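Local coordinates for N-carbamoylsarcosine amidase related protein (Thermoplasma acidophilum, PDB 3EEF) that probably hydrolyses the carbamoyl amide bond of N-carbamoylsarcosine-type substrates as a zinc-binding member of the isochorismatase-like cysteine hydrolases, at residues 12-16 with 17-21; 128-131 with 132-135. All coordinates share one frame; numbering follows the deposited sequence.

Contact 1 (12-16 with 17-21)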
# COMPACT_ATOMS: atom_id res chain seq x y z
N ASN A 12 -27.48 -3.19 -4.87
CA ASN A 12 -28.87 -3.57 -4.54
C ASN A 12 -29.21 -3.54 -3.07
O ASN A 12 -30.25 -3.04 -2.69
CB ASN A 12 -29.18 -4.96 -5.11
CG ASN A 12 -29.41 -4.92 -6.62
OD1 ASN A 12 -29.96 -3.95 -7.15
ND2 ASN A 12 -29.02 -5.98 -7.31
N GLU A 13 -28.34 -4.05 -2.22
CA GLU A 13 -28.69 -4.14 -0.82
C GLU A 13 -28.84 -2.78 -0.17
O GLU A 13 -29.60 -2.66 0.77
CB GLU A 13 -27.67 -4.97 -0.05
CG GLU A 13 -27.96 -5.09 1.46
CD GLU A 13 -27.15 -6.19 2.10
OE1 GLU A 13 -26.39 -6.85 1.38
OE2 GLU A 13 -27.29 -6.39 3.32
N PHE A 14 -28.13 -1.76 -0.67
CA PHE A 14 -28.23 -0.42 -0.08
C PHE A 14 -29.29 0.47 -0.75
O PHE A 14 -29.64 1.51 -0.19
CB PHE A 14 -26.88 0.30 -0.08
CG PHE A 14 -25.84 -0.31 0.84
CD1 PHE A 14 -26.07 -0.39 2.20
CD2 PHE A 14 -24.63 -0.75 0.35
CE1 PHE A 14 -25.10 -0.94 3.05
CE2 PHE A 14 -23.65 -1.29 1.19
CZ PHE A 14 -23.89 -1.38 2.54
N ILE A 15 -29.79 0.05 -1.92
CA ILE A 15 -30.74 0.84 -2.72
C ILE A 15 -32.11 0.15 -2.76
O ILE A 15 -33.13 0.79 -2.52
CB ILE A 15 -30.26 1.03 -4.18
CG1 ILE A 15 -28.95 1.82 -4.25
CG2 ILE A 15 -31.31 1.78 -5.02
CD1 ILE A 15 -29.05 3.23 -3.69
N HIS A 16 -32.10 -1.14 -3.08
CA HIS A 16 -33.33 -1.92 -3.28
C HIS A 16 -33.63 -2.90 -2.16
O HIS A 16 -34.79 -3.22 -1.97
CB HIS A 16 -33.31 -2.69 -4.61
CG HIS A 16 -33.35 -1.80 -5.82
ND1 HIS A 16 -34.33 -0.85 -5.99
CD2 HIS A 16 -32.53 -1.70 -6.89
CE1 HIS A 16 -34.12 -0.20 -7.13
NE2 HIS A 16 -33.04 -0.70 -7.69
N GLY A 17 -32.62 -3.36 -1.43
CA GLY A 17 -32.82 -4.50 -0.52
C GLY A 17 -32.74 -4.22 0.96
O GLY A 17 -33.28 -3.25 1.45
N ARG A 18 -32.01 -5.06 1.68
CA ARG A 18 -32.13 -5.16 3.14
C ARG A 18 -31.80 -3.84 3.87
O ARG A 18 -32.41 -3.53 4.90
CB ARG A 18 -31.24 -6.32 3.61
CG ARG A 18 -31.32 -6.65 5.08
CD ARG A 18 -30.42 -7.85 5.43
NE ARG A 18 -29.02 -7.46 5.55
CZ ARG A 18 -28.51 -6.76 6.57
NH1 ARG A 18 -29.28 -6.36 7.57
NH2 ARG A 18 -27.21 -6.46 6.59
N LEU A 19 -30.86 -3.05 3.35
CA LEU A 19 -30.47 -1.80 4.00
C LEU A 19 -30.89 -0.58 3.18
O LEU A 19 -30.33 0.50 3.31
CB LEU A 19 -28.97 -1.78 4.30
CG LEU A 19 -28.48 -2.69 5.43
CD1 LEU A 19 -26.94 -2.84 5.38
CD2 LEU A 19 -28.93 -2.15 6.79
N ALA A 20 -31.91 -0.76 2.34
CA ALA A 20 -32.48 0.32 1.55
C ALA A 20 -33.02 1.46 2.41
O ALA A 20 -33.65 1.21 3.45
CB ALA A 20 -33.58 -0.24 0.64
N THR A 21 -32.75 2.69 1.99
CA THR A 21 -33.34 3.93 2.56
C THR A 21 -33.75 4.88 1.41
O THR A 21 -33.25 4.72 0.29
CB THR A 21 -32.36 4.74 3.43
OG1 THR A 21 -31.37 5.32 2.57
CG2 THR A 21 -31.69 3.86 4.52
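The carboxylate of E13 and the guanidinium of R18 meet with their planes 71° apart, and OE2 approaches the guanidinium obliquely. On one face of that guanidinium lies CG of L19, 4.0 Å above the plane and offset toward the rim. CG2 of I15 sits over the centre of one face of the H16 ring, 3.9 Å above its plane, with OD1 of N12, whose ND2 is held by D71 O, in plane at the edge. The F14 ring receives L19 obliquely, CD1 of L19 standing 3.5 Å from CE1 of F14. The E13 chain leaves the helix with CG trans to the main-chain nitrogen (chi1 179°) and stays extended alongside R18, which bends at chi3 to bring NE within 3.0 Å of OE2. NE and NH2 of R18 both make weak bonds to OE2 (NH2 at 3.3 Å), while OE1 accepts from S66 N, so both oxygens of this buried acid have partners. Cutting E13 back to an alanine is likely to leave R18 without this charged partner and the amide of S66 without its acceptor. G17 N donates to N12 O (2.7 Å) and L19 N to E13 O (2.9 Å). Helix 12-15 is thus followed by a type I turn, G17 to A20, leading to the N-cap T21 of helix 22-40 in the isochorismatase-like fold, the side chain of F14 about 5 Å from the zinc ion.

Contact 2 (128-131 with 132-135); sequences AADA and LYRN
With CG beside its own backbone N (chi1 -73°) and the chain extended from CG to NE, R134 folds back along D130 and presents NH1 to the backbone oxygen of that residue. Y133, its CG likewise beside the backbone N, turns one ring face toward the preceding turn, where A129 O sits 3.1 Å above the plane and toward the rim. The bond from R134 NH1 to D130 O is short (2.9 Å) and lies in the guanidinium plane. R134 N reaches the same oxygen at 3.2 Å, from the opposite face of the carbonyl plane, so a single residue grips D130 O twice. NH1 also forms a salt bridge with D130 OD1 at 3.3 Å; the two side chains run side by side with their flat groups 73° apart. A water donates to OD1 at 2.7 Å and accepts a weak bond from NH1, tying acid and base together, while OD2 is held by S94 OG.

All this happens where helix 123-133, the helix of the beta-alpha-beta unit between strands 112-116 and 137-141, comes to its end in a Schellman motif, with N135 at positive phi as the C-prime residue and its N bonded to L132 O. Upstream, L132 N donates to A128 O and Y133 N to A129 O. A131 packs on V113 and I138 of the sheet, whereas the Y133 ring meets Y97 of a second subunit, their planes about 45° apart.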
# COMPACT_ATOMS: atom_id res chain seq x y z
N ALA A 128 -12.49 9.26 -0.35
CA ALA A 128 -12.01 10.66 -0.50
C ALA A 128 -10.66 10.82 0.18
O ALA A 128 -9.71 11.35 -0.39
CB ALA A 128 -13.02 11.63 0.12
N ALA A 129 -10.58 10.34 1.42
CA ALA A 129 -9.37 10.38 2.23
C ALA A 129 -8.19 9.80 1.47
O ALA A 129 -7.12 10.42 1.37
CB ALA A 129 -9.60 9.60 3.55
N ASP A 130 -8.39 8.61 0.93
CA ASP A 130 -7.31 7.93 0.21
C ASP A 130 -6.89 8.66 -1.06
O ASP A 130 -5.73 8.57 -1.45
CB ASP A 130 -7.69 6.51 -0.14
CG ASP A 130 -7.37 5.53 0.98
OD1 ASP A 130 -6.46 5.83 1.79
OD2 ASP A 130 -8.02 4.46 1.03
N ALA A 131 -7.85 9.30 -1.73
CA ALA A 131 -7.63 10.11 -2.93
C ALA A 131 -6.68 11.24 -2.60
O ALA A 131 -5.71 11.48 -3.32
CB ALA A 131 -8.98 10.69 -3.41
N LEU A 132 -6.96 11.91 -1.48
CA LEU A 132 -6.11 12.98 -0.97
C LEU A 132 -4.68 12.55 -0.71
O LEU A 132 -3.76 13.18 -1.17
CB LEU A 132 -6.68 13.54 0.32
CG LEU A 132 -5.95 14.81 0.77
CD1 LEU A 132 -6.08 15.91 -0.30
CD2 LEU A 132 -6.51 15.28 2.07
N TYR A 133 -4.49 11.50 0.06
CA TYR A 133 -3.15 10.95 0.29
C TYR A 133 -2.38 10.72 -1.03
O TYR A 133 -1.16 10.88 -1.10
CB TYR A 133 -3.24 9.61 0.99
CG TYR A 133 -3.98 9.55 2.33
CD1 TYR A 133 -4.48 10.69 2.96
CD2 TYR A 133 -4.13 8.33 2.99
CE1 TYR A 133 -5.12 10.61 4.17
CE2 TYR A 133 -4.76 8.25 4.21
CZ TYR A 133 -5.26 9.39 4.79
OH TYR A 133 -5.91 9.32 5.99
N ARG A 134 -3.09 10.30 -2.05
CA ARG A 134 -2.49 10.01 -3.35
C ARG A 134 -2.53 11.24 -4.29
O ARG A 134 -2.40 11.08 -5.49
CB ARG A 134 -3.24 8.84 -3.99
CG ARG A 134 -2.95 7.52 -3.35
CD ARG A 134 -4.04 6.51 -3.60
NE ARG A 134 -3.70 5.30 -2.89
CZ ARG A 134 -3.91 5.08 -1.60
NH1 ARG A 134 -4.51 5.98 -0.83
NH2 ARG A 134 -3.49 3.95 -1.06
N ASN A 135 -2.73 12.44 -3.74
CA ASN A 135 -2.56 13.70 -4.48
C ASN A 135 -3.55 13.95 -5.63
O ASN A 135 -3.27 14.75 -6.51
CB ASN A 135 -1.11 13.79 -5.02
CG ASN A 135 -0.60 15.24 -5.16
OD1 ASN A 135 -0.84 16.10 -4.29
ND2 ASN A 135 0.13 15.50 -6.25
O HOH W 1 -4.06 4.79 2.23

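How the contacts relate
Contact 1 closes before contact 2 opens along the chain, and the two lie on opposite sides of its centre, their own centres 28 Å apart and their nearest atoms about 15 Å apart, so they do not touch. Residues 12-21 follow strand 3-8 of the parallel sheet, whereas residues 128-135 form the last turns of helix 123-133 and the exit toward strand 137-141. Their relation to the zinc site differs. The side chain of E13 comes within about 4 Å of that of the zinc ligand H65, whereas that of D130 is about 11 Å from the side chain of the ligand E58 and about 14 Å from the zinc ion, and the surroundings of contact 2 include other subunits.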